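Local coordinates for ferrichrome-binding protein (Bacillus subtilis subsp. subtilis, PDB 3G9Q) that binds iron(III)-hydroxamate complexes such as ferrichrome and hands them to the membrane permease of an ABC importer, at residues 110-114 with 115-119. Numbering follows the deposited sequence.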
# COMPACT_ATOMS: atom_id res chain seq x y z
N GLU A 110 -0.05 3.92 16.98
CA GLU A 110 0.99 3.34 17.83
C GLU A 110 2.20 4.27 17.75
O GLU A 110 2.79 4.62 18.77
CB GLU A 110 1.40 1.96 17.32
CG GLU A 110 2.42 1.23 18.19
CD GLU A 110 3.01 -0.01 17.51
OE1 GLU A 110 3.81 0.14 16.56
OE2 GLU A 110 2.67 -1.15 17.93
N PHE A 111 2.54 4.68 16.53
CA PHE A 111 3.68 5.57 16.29
C PHE A 111 3.40 6.97 16.82
O PHE A 111 4.31 7.63 17.31
CB PHE A 111 3.98 5.65 14.80
CG PHE A 111 4.64 4.42 14.22
CD1 PHE A 111 4.38 4.04 12.91
CD2 PHE A 111 5.53 3.65 14.98
CE1 PHE A 111 5.00 2.92 12.37
CE2 PHE A 111 6.15 2.53 14.43
CZ PHE A 111 5.88 2.17 13.13
N ALA A 112 2.16 7.42 16.72
CA ALA A 112 1.78 8.74 17.19
C ALA A 112 1.97 8.82 18.71
O ALA A 112 2.51 9.79 19.23
CB ALA A 112 0.34 9.05 16.82
N LYS A 113 1.53 7.78 19.40
CA LYS A 113 1.63 7.70 20.85
C LYS A 113 3.09 7.58 21.25
O LYS A 113 3.54 8.20 22.22
CB LYS A 113 0.84 6.48 21.35
CG LYS A 113 0.66 6.38 22.86
CD LYS A 113 1.85 5.71 23.52
CE LYS A 113 1.59 5.48 25.01
NZ LYS A 113 1.36 6.76 25.77
N MSE A 114 3.83 6.77 20.50
CA MSE A 114 5.25 6.55 20.75
C MSE A 114 6.08 7.83 20.60
O MSE A 114 7.06 8.01 21.31
CB MSE A 114 5.78 5.50 19.77
CG MSE A 114 7.30 5.31 19.79
SE MSE A 114 7.92 4.20 18.31
CE MSE A 114 7.05 2.52 18.81
N THR A 115 5.68 8.71 19.69
CA THR A 115 6.44 9.93 19.46
C THR A 115 5.87 11.20 20.06
O THR A 115 6.51 12.25 20.02
CB THR A 115 6.65 10.14 17.94
OG1 THR A 115 5.38 10.17 17.27
CG2 THR A 115 7.52 9.01 17.36
N GLY A 116 4.66 11.09 20.62
CA GLY A 116 4.00 12.23 21.23
C GLY A 116 3.41 13.18 20.20
O GLY A 116 3.53 14.39 20.31
N THR A 117 2.77 12.61 19.18
CA THR A 117 2.16 13.41 18.12
C THR A 117 0.73 12.92 17.81
O THR A 117 0.29 12.92 16.65
CB THR A 117 3.01 13.35 16.82
OG1 THR A 117 3.30 11.99 16.47
CG2 THR A 117 4.31 14.11 17.01
N GLU A 118 0.01 12.53 18.85
CA GLU A 118 -1.36 12.03 18.70
C GLU A 118 -2.29 13.03 17.99
O GLU A 118 -3.31 12.63 17.43
CB GLU A 118 -1.94 11.64 20.07
CG GLU A 118 -1.13 10.60 20.86
CD GLU A 118 0.05 11.19 21.66
OE1 GLU A 118 0.63 10.47 22.50
OE2 GLU A 118 0.40 12.38 21.45
N ASP A 119 -1.94 14.31 18.00
CA ASP A 119 -2.77 15.33 17.35
C ASP A 119 -2.59 15.29 15.85
O ASP A 119 -3.51 15.59 15.08
CB ASP A 119 -2.41 16.74 17.82
CG ASP A 119 -1.37 17.40 16.91
OD1 ASP A 119 -0.23 16.87 16.80
OD2 ASP A 119 -1.69 18.45 16.30
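Phe111 O is gripped twice by Thr115, in a worked example of how a helix spends its last carbonyls. Thr115 N donates to Phe111 O at 3.0 Å and Thr115 OG1 to Phe111 O at 2.8 Å, from opposite faces of the carbonyl plane. The second bond depends on the side-chain torsion: OG1 sits between backbone N and carbonyl carbon (chi1 56°). Thr115 OG1 in turn accepts from Thr117 OG1 at 2.9 Å, chaining the two hydroxyls to Phe111 O across the turn.

One residue on, a Schellman motif closes helix 106-115. Thr117 N donates to Ala112 O at 2.8 Å, nearly straight at 174°, while the companion bond from Gly116 N to Lys113 O is weak at 3.5 Å. Gly116 N and Thr115 N also lean on Ala112 O, but weakly. Gly116, with phi 77°, makes the reversal into helix 118-143, the long helix that characteristically joins the two lobes in this family of solute-binding proteins. Glu118 OE1 folds back to 3.4 Å from Lys113 CA, yet Lys113 NZ stays 5.0 Å from that oxygen, too far for a salt bridge. The side chains of Thr115 and Thr117 both touch Ile33.

A valine at Thr115 would probably cost Phe111 O its second donor and leave the Thr117 hydroxyl without its acceptor. Backbone and hydroxyl bonds, rather than paired charges, thus appear to fix the turn between the two helices.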